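Local coordinates for protein putative arylalkylamine N-Acetyltransferase 7 (Aedes aegypti, PDB 4FD7) that probably transfers an acetyl group from acetyl-CoA to an amine, as a putative arylalkylamine N-acetyltransferase of the GNAT family, at residues A[153-158]-A[163-168]; A[86-91]-A[169-174]. All blocks are in the same frame, centred on the assembly; numbering follows the deposited sequence.

Contact 1: residues A[153-158]-A[163-168]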
ATOM      1  N   LEU A 153       0.089  -3.365   0.423  1.00 16.21           N
ATOM      2  CA  LEU A 153      -0.385  -4.074  -0.762  1.00 17.61           C
ATOM      3  C   LEU A 153      -0.183  -5.566  -0.519  1.00 20.43           C
ATOM      4  O   LEU A 153       0.945  -6.017  -0.290  1.00 19.13           O
ATOM      5  CB  LEU A 153       0.373  -3.631  -2.023  1.00 17.16           C
ATOM      6  CG  LEU A 153      -0.248  -3.987  -3.392  1.00 15.24           C
ATOM      7  CD1 LEU A 153       0.388  -3.179  -4.516  1.00 16.71           C
ATOM      8  CD2 LEU A 153      -0.152  -5.471  -3.738  1.00 19.16           C
ATOM      9  N   SER A 154      -1.286  -6.313  -0.563  1.00 20.14           N
ATOM     10  CA  SER A 154      -1.291  -7.752  -0.327  1.00 20.62           C
ATOM     11  C   SER A 154      -1.616  -8.484  -1.624  1.00 20.42           C
ATOM     12  O   SER A 154      -2.523  -8.097  -2.350  1.00 18.14           O
ATOM     13  CB  SER A 154      -2.344  -8.077   0.721  1.00 20.02           C
ATOM     14  OG  SER A 154      -2.305  -9.434   1.126  1.00 23.06           O
ATOM     15  N   VAL A 155      -0.864  -9.535  -1.928  1.00 20.45           N
ATOM     16  CA  VAL A 155      -1.195 -10.395  -3.066  1.00 19.99           C
ATOM     17  C   VAL A 155      -1.225 -11.838  -2.590  1.00 21.89           C
ATOM     18  O   VAL A 155      -0.322 -12.262  -1.869  1.00 22.35           O
ATOM     19  CB  VAL A 155      -0.173 -10.262  -4.207  1.00 22.91           C
ATOM     20  CG1 VAL A 155      -0.242 -11.471  -5.170  1.00 19.45           C
ATOM     21  CG2 VAL A 155      -0.366  -8.939  -4.966  1.00 20.72           C
ATOM     22  N   ASP A 156      -2.263 -12.579  -2.979  1.00 20.41           N
ATOM     23  CA  ASP A 156      -2.361 -13.982  -2.594  1.00 21.47           C
ATOM     24  C   ASP A 156      -1.192 -14.722  -3.221  1.00 20.06           C
ATOM     25  O   ASP A 156      -0.994 -14.660  -4.433  1.00 20.31           O
ATOM     26  CB  ASP A 156      -3.686 -14.568  -3.075  1.00 22.57           C
ATOM     27  CG  ASP A 156      -3.917 -15.994  -2.596  1.00 25.35           C
ATOM     28  OD1 ASP A 156      -2.939 -16.733  -2.347  1.00 22.00           O
ATOM     29  OD2 ASP A 156      -5.096 -16.373  -2.478  1.00 25.89           O
ATOM     30  N   PRO A 157      -0.402 -15.416  -2.385  1.00 22.95           N
ATOM     31  CA  PRO A 157       0.759 -16.198  -2.799  1.00 21.28           C
ATOM     32  C   PRO A 157       0.508 -17.104  -4.003  1.00 23.98           C
ATOM     33  O   PRO A 157       1.424 -17.280  -4.802  1.00 22.99           O
ATOM     34  CB  PRO A 157       1.050 -17.036  -1.555  1.00 24.38           C
ATOM     35  CG  PRO A 157       0.668 -16.150  -0.447  1.00 24.62           C
ATOM     36  CD  PRO A 157      -0.571 -15.441  -0.921  1.00 21.67           C
ATOM     37  N   LYS A 158      -0.696 -17.645  -4.164  1.00 21.41           N
ATOM     38  CA  LYS A 158      -0.913 -18.538  -5.299  1.00 24.16           C
ATOM     39  C   LYS A 158      -1.083 -17.782  -6.616  1.00 22.63           C
ATOM     40  O   LYS A 158      -1.290 -18.395  -7.672  1.00 24.79           O
ATOM     41  CB  LYS A 158      -2.058 -19.521  -5.049  1.00 28.39           C
ATOM     42  CG  LYS A 158      -3.448 -18.936  -5.163  1.00 27.28           C
ATOM     43  CD  LYS A 158      -4.446 -19.782  -4.360  1.00 30.16           C
ATOM     44  CE  LYS A 158      -5.870 -19.432  -4.746  1.00 30.50           C
ATOM     45  NZ  LYS A 158      -5.952 -17.996  -5.111  1.00 33.40           N
ATOM     46  N   GLY A 163       3.074 -10.426 -11.882  1.00 23.54           N
ATOM     47  CA  GLY A 163       3.082  -8.991 -12.117  1.00 21.98           C
ATOM     48  C   GLY A 163       1.875  -8.285 -11.546  1.00 21.40           C
ATOM     49  O   GLY A 163       1.650  -7.109 -11.861  1.00 20.55           O
ATOM     50  N   ILE A 164       1.117  -8.980 -10.695  1.00 20.35           N
ATOM     51  CA  ILE A 164      -0.129  -8.430 -10.148  1.00 21.45           C
ATOM     52  C   ILE A 164       0.100  -7.167  -9.297  1.00 18.14           C
ATOM     53  O   ILE A 164      -0.662  -6.197  -9.408  1.00 18.44           O
ATOM     54  CB  ILE A 164      -0.982  -9.520  -9.426  1.00 21.37           C
ATOM     55  CG1 ILE A 164      -1.817 -10.298 -10.453  1.00 23.80           C
ATOM     56  CG2 ILE A 164      -1.900  -8.904  -8.365  1.00 22.17           C
ATOM     57  CD1 ILE A 164      -1.878 -11.792 -10.217  1.00 24.57           C
ATOM     58  N   ALA A 165       1.170  -7.153  -8.503  1.00 16.51           N
ATOM     59  CA  ALA A 165       1.471  -5.982  -7.670  1.00 18.34           C
ATOM     60  C   ALA A 165       1.723  -4.745  -8.536  1.00 16.61           C
ATOM     61  O   ALA A 165       1.193  -3.646  -8.278  1.00 17.30           O
ATOM     62  CB  ALA A 165       2.670  -6.252  -6.767  1.00 19.73           C
ATOM     63  N   THR A 166       2.546  -4.934  -9.563  1.00 17.08           N
ATOM     64  CA  THR A 166       2.812  -3.885 -10.526  1.00 18.43           C
ATOM     65  C   THR A 166       1.507  -3.324 -11.086  1.00 16.72           C
ATOM     66  O   THR A 166       1.285  -2.118 -11.061  1.00 15.82           O
ATOM     67  CB  THR A 166       3.654  -4.414 -11.689  1.00 18.88           C
ATOM     68  OG1 THR A 166       4.912  -4.889 -11.193  1.00 18.35           O
ATOM     69  CG2 THR A 166       3.885  -3.323 -12.732  1.00 19.17           C
ATOM     70  N   GLU A 167       0.651  -4.192 -11.610  1.00 16.18           N
ATOM     71  CA  GLU A 167      -0.590  -3.701 -12.216  1.00 16.71           C
ATOM     72  C   GLU A 167      -1.559  -3.020 -11.237  1.00 15.59           C
ATOM     73  O   GLU A 167      -2.273  -2.065 -11.617  1.00 14.55           O
ATOM     74  CB  GLU A 167      -1.282  -4.811 -13.026  1.00 16.58           C
ATOM     75  CG  GLU A 167      -0.415  -5.433 -14.127  1.00 18.72           C
ATOM     76  CD  GLU A 167       0.262  -4.411 -15.047  1.00 18.68           C
ATOM     77  OE1 GLU A 167      -0.365  -3.409 -15.445  1.00 19.18           O
ATOM     78  OE2 GLU A 167       1.443  -4.611 -15.394  1.00 20.50           O
ATOM     79  N   ILE A 168      -1.565  -3.476  -9.982  1.00 13.82           N
ATOM     80  CA  ILE A 168      -2.405  -2.843  -8.968  1.00 13.76           C
ATOM     81  C   ILE A 168      -1.887  -1.418  -8.721  1.00 14.24           C
ATOM     82  O   ILE A 168      -2.676  -0.476  -8.594  1.00 14.66           O
ATOM     83  CB  ILE A 168      -2.434  -3.652  -7.643  1.00 14.16           C
ATOM     84  CG1 ILE A 168      -3.327  -4.873  -7.807  1.00 14.25           C
ATOM     85  CG2 ILE A 168      -2.926  -2.809  -6.492  1.00 15.24           C
ATOM     86  CD1 ILE A 168      -3.151  -5.898  -6.722  1.00 14.62           C
TER
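The flat groups that Leu-153 and Val-155 touch on the helix are peptide groups: CD1 of Leu-153 lies 3.9 Å from Ala-165 O, and CG2 of Val-155 stands 4.2 Å from Ala-165 N. Just beyond the strand, and internal to 153-158, Lys-158 meets the carboxylate of Asp-156 from out of its plane twice. Lys-158 N gives OD1 a nearly straight bond (171°), closing an Asx turn, while Lys-158 NZ comes from steeply above the plane to make a salt bridge with OD2 and makes a second one with Glu-97.

Across the segments the contact is aliphatic. Val-155 has CG2 anti to its carbonyl carbon, which carries this methyl to 3.7 Å from CG2 of Ile-164, the two side chains crossing at a slant. On Leu-153, CD1 also reaches CG2 of Ile-168 at 3.9 Å. CB of Ala-165 is touched by Leu-153 CD2 (4.2 Å) and, more loosely, by Val-155 CG2 (4.4 Å). No hydrogen bond joins the segments.

Strand, tight loop and helix form the core of GNAT motif A. Arg-160, Gly-163 and Ala-165 fit the family's R-x-x-G-x-G/A signature, whose loop in relatives holds the CoA pyrophosphate, consistent with CoA binding here. Gly-163, with a positive phi, is the N-cap of the helix.

Strand 153-155 and helix 164-168 run at 141° with axes 9.3 Å apart. Ser-154 points to the other face of the sheet, against helix 41-55, while Ile-164 and Ile-168 extend the packing to strand 98-108 and Thr-166 faces helix 191-200.

Contact 2: residues A[86-91]-A[169-174]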
ATOM      1  N   MET A  86     -11.131   4.760  -1.589  1.00 14.52           N
ATOM      2  CA  MET A  86     -10.000   4.919  -2.480  1.00 13.92           C
ATOM      3  C   MET A  86      -9.230   3.619  -2.619  1.00 11.89           C
ATOM      4  O   MET A  86      -8.305   3.542  -3.423  1.00 14.63           O
ATOM      5  CB  MET A  86      -9.073   6.053  -2.003  1.00 11.87           C
ATOM      6  CG  MET A  86      -9.703   7.461  -2.103  1.00 13.49           C
ATOM      7  SD  MET A  86      -9.994   8.021  -3.805  1.00 13.28           S
ATOM      8  CE  MET A  86      -8.315   8.243  -4.380  1.00 15.22           C
ATOM      9  N   SER A  87      -9.608   2.593  -1.865  1.00 11.30           N
ATOM     10  CA  SER A  87      -8.821   1.360  -1.878  1.00 12.85           C
ATOM     11  C   SER A  87      -9.068   0.496  -3.113  1.00 13.31           C
ATOM     12  O   SER A  87     -10.176   0.457  -3.648  1.00 13.48           O
ATOM     13  CB  SER A  87      -8.991   0.562  -0.583  1.00 14.03           C
ATOM     14  OG  SER A  87      -8.520   1.328   0.517  1.00 15.68           O
ATOM     15  N   LEU A  88      -8.019  -0.196  -3.552  1.00 12.07           N
ATOM     16  CA  LEU A  88      -8.077  -0.908  -4.826  1.00 12.51           C
ATOM     17  C   LEU A  88      -7.996  -2.429  -4.678  1.00 13.97           C
ATOM     18  O   LEU A  88      -7.296  -2.930  -3.807  1.00 12.34           O
ATOM     19  CB  LEU A  88      -6.969  -0.395  -5.739  1.00 12.69           C
ATOM     20  CG  LEU A  88      -7.132   1.067  -6.175  1.00 13.25           C
ATOM     21  CD1 LEU A  88      -5.925   1.530  -6.973  1.00 11.95           C
ATOM     22  CD2 LEU A  88      -8.407   1.202  -7.002  1.00 13.18           C
ATOM     23  N   VAL A  89      -8.714  -3.163  -5.534  1.00 12.52           N
ATOM     24  CA  VAL A  89      -8.748  -4.620  -5.424  1.00 14.35           C
ATOM     25  C   VAL A  89      -8.580  -5.248  -6.803  1.00 15.56           C
ATOM     26  O   VAL A  89      -9.031  -4.681  -7.805  1.00 13.07           O
ATOM     27  CB  VAL A  89     -10.064  -5.118  -4.759  1.00 13.26           C
ATOM     28  CG1 VAL A  89     -11.316  -4.760  -5.595  1.00 13.73           C
ATOM     29  CG2 VAL A  89     -10.027  -6.629  -4.526  1.00 15.37           C
ATOM     30  N   CYS A  90      -7.915  -6.400  -6.855  1.00 14.71           N
ATOM     31  CA  CYS A  90      -7.714  -7.115  -8.115  1.00 14.94           C
ATOM     32  C   CYS A  90      -8.543  -8.394  -8.132  1.00 16.17           C
ATOM     33  O   CYS A  90      -8.547  -9.172  -7.163  1.00 15.39           O
ATOM     34  CB  CYS A  90      -6.222  -7.461  -8.314  1.00 14.48           C
ATOM     35  SG  CYS A  90      -5.800  -8.369  -9.842  1.00 16.97           S
ATOM     36  N   PHE A  91      -9.255  -8.602  -9.237  1.00 15.44           N
ATOM     37  CA  PHE A  91      -9.992  -9.858  -9.440  1.00 18.87           C
ATOM     38  C   PHE A  91      -9.561 -10.488 -10.746  1.00 18.07           C
ATOM     39  O   PHE A  91      -9.209  -9.791 -11.689  1.00 16.47           O
ATOM     40  CB  PHE A  91     -11.508  -9.620  -9.519  1.00 15.83           C
ATOM     41  CG  PHE A  91     -12.124  -9.092  -8.252  1.00 18.58           C
ATOM     42  CD1 PHE A  91     -12.130  -9.849  -7.086  1.00 16.85           C
ATOM     43  CD2 PHE A  91     -12.728  -7.837  -8.236  1.00 16.70           C
ATOM     44  CE1 PHE A  91     -12.729  -9.354  -5.911  1.00 18.87           C
ATOM     45  CE2 PHE A  91     -13.318  -7.333  -7.070  1.00 18.14           C
ATOM     46  CZ  PHE A  91     -13.321  -8.091  -5.909  1.00 18.34           C
ATOM     47  N   LEU A 169      -0.564  -1.258  -8.665  1.00 13.26           N
ATOM     48  CA  LEU A 169      -0.004   0.090  -8.571  1.00 13.95           C
ATOM     49  C   LEU A 169      -0.284   0.916  -9.817  1.00 13.79           C
ATOM     50  O   LEU A 169      -0.443   2.130  -9.737  1.00 13.48           O
ATOM     51  CB  LEU A 169       1.501   0.050  -8.375  1.00 12.94           C
ATOM     52  CG  LEU A 169       1.992  -0.528  -7.053  1.00 14.18           C
ATOM     53  CD1 LEU A 169       3.482  -0.670  -7.095  1.00 14.98           C
ATOM     54  CD2 LEU A 169       1.568   0.380  -5.893  1.00 13.79           C
ATOM     55  N   ARG A 170      -0.281   0.277 -10.983  1.00 13.28           N
ATOM     56  CA  ARG A 170      -0.448   1.034 -12.208  1.00 14.75           C
ATOM     57  C   ARG A 170      -1.841   1.635 -12.239  1.00 13.78           C
ATOM     58  O   ARG A 170      -2.048   2.731 -12.779  1.00 14.88           O
ATOM     59  CB  ARG A 170      -0.180   0.176 -13.465  1.00 14.91           C
ATOM     60  CG  ARG A 170       0.099   1.043 -14.690  1.00 16.31           C
ATOM     61  CD  ARG A 170       0.060   0.227 -15.985  1.00 20.05           C
ATOM     62  NE  ARG A 170       0.953  -0.923 -15.898  1.00 20.26           N
ATOM     63  CZ  ARG A 170       2.261  -0.870 -16.140  1.00 21.81           C
ATOM     64  NH1 ARG A 170       2.829   0.279 -16.487  1.00 18.34           N
ATOM     65  NH2 ARG A 170       3.001  -1.967 -16.038  1.00 22.48           N
ATOM     66  N   ALA A 171      -2.794   0.929 -11.635  1.00 13.72           N
ATOM     67  CA  ALA A 171      -4.168   1.454 -11.514  1.00 14.80           C
ATOM     68  C   ALA A 171      -4.319   2.798 -10.775  1.00 13.86           C
ATOM     69  O   ALA A 171      -5.387   3.412 -10.818  1.00 14.57           O
ATOM     70  CB  ALA A 171      -5.085   0.410 -10.889  1.00 14.03           C
ATOM     71  N   ARG A 172      -3.273   3.250 -10.099  1.00 13.80           N
ATOM     72  CA  ARG A 172      -3.338   4.517  -9.375  1.00 14.59           C
ATOM     73  C   ARG A 172      -3.420   5.682 -10.351  1.00 14.83           C
ATOM     74  O   ARG A 172      -3.954   6.759 -10.036  1.00 15.25           O
ATOM     75  CB  ARG A 172      -2.117   4.666  -8.469  1.00 12.48           C
ATOM     76  CG  ARG A 172      -2.206   3.828  -7.198  1.00 11.13           C
ATOM     77  CD  ARG A 172      -1.011   4.106  -6.299  1.00 11.64           C
ATOM     78  NE  ARG A 172      -0.876   3.077  -5.267  1.00 12.97           N
ATOM     79  CZ  ARG A 172       0.009   3.134  -4.278  1.00 12.65           C
ATOM     80  NH1 ARG A 172       0.829   4.178  -4.168  1.00 11.31           N
ATOM     81  NH2 ARG A 172       0.063   2.152  -3.393  1.00 12.57           N
ATOM     82  N   ILE A 173      -2.901   5.448 -11.550  1.00 14.36           N
ATOM     83  CA  ILE A 173      -2.832   6.488 -12.564  1.00 14.67           C
ATOM     84  C   ILE A 173      -4.233   6.947 -12.998  1.00 15.79           C
ATOM     85  O   ILE A 173      -4.548   8.139 -12.879  1.00 15.06           O
ATOM     86  CB  ILE A 173      -1.930   6.075 -13.762  1.00 15.41           C
ATOM     87  CG1 ILE A 173      -0.474   5.933 -13.310  1.00 15.20           C
ATOM     88  CG2 ILE A 173      -2.036   7.083 -14.861  1.00 17.48           C
ATOM     89  CD1 ILE A 173       0.433   5.333 -14.359  1.00 17.26           C
ATOM     90  N   PRO A 174      -5.088   6.025 -13.495  1.00 15.35           N
ATOM     91  CA  PRO A 174      -6.427   6.538 -13.819  1.00 14.93           C
ATOM     92  C   PRO A 174      -7.235   6.950 -12.583  1.00 13.98           C
ATOM     93  O   PRO A 174      -8.014   7.897 -12.680  1.00 14.84           O
ATOM     94  CB  PRO A 174      -7.101   5.363 -14.555  1.00 18.45           C
ATOM     95  CG  PRO A 174      -6.312   4.159 -14.175  1.00 16.69           C
ATOM     96  CD  PRO A 174      -4.916   4.614 -13.899  1.00 15.33           C
TER
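Leu-88 points from its strand toward the helical segment and places one methyl, CD1, against two successive residues. With CG anti to the carbonyl carbon (chi1 -66°), CD1 comes to 4.2 Å from CB of Ala-171, whose own methyl faces the strand. The same CD1 lies 4.4 Å from CG of Arg-172, so it meets the aliphatic root of the arginine and not its charged end.

In GNAT terms, the helix that follows the motif A loop packs on one face of the antiparallel sheet, and Leu-88 belongs to a central strand of it. Here the backbone bonds reach three residues back: Arg-172 N to Leu-169 O and Ile-173 N to Arg-170 O.

Arg-172 leaves the turn beside the leucine methyl and runs on almost fully extended past chi1, burying its guanidinium. CD2 of Leu-169 stands 3.3 Å above one face of that group, toward the rim. Its two terminal nitrogens bond elsewhere: NH2 to Asn-102 OD1, NH1 to the hydroxyls of Ser-184 and Thr-186. A buried charge is thus supplied with polar partners, which probably fix the rotation of the group, and it bridges from strand 98-108 of the larger sheet to strand 183-188 of the smaller one. Ala-171 also touches His-16 and Val-33 on the first two strands, while Trp-15 packs on Leu-88.

Overall arrangement
Contact 1 is nested in sequence within the long loop that contact 2 closes: strand 88-92 comes first, then strand 146-155, then helix 164-170, which serves both. Their centres are 11 Å apart, and they touch directly. Ile-168 CD1 packs 3.8 Å from Cys-90 CB, and Leu-153 CD1 lies 4.0 Å from Leu-169 CD2. Both contacts set the helical segments against the same five-stranded antiparallel sheet: helix 164-170 packs on edge strand 146-155 in contact 1, and Ala-171 and Arg-172, where the chain passes into helix 172-179, meet the central strand 88-92 in contact 2. Together they seat the helix behind the probable CoA-binding loop on the sheet of this GNAT domain.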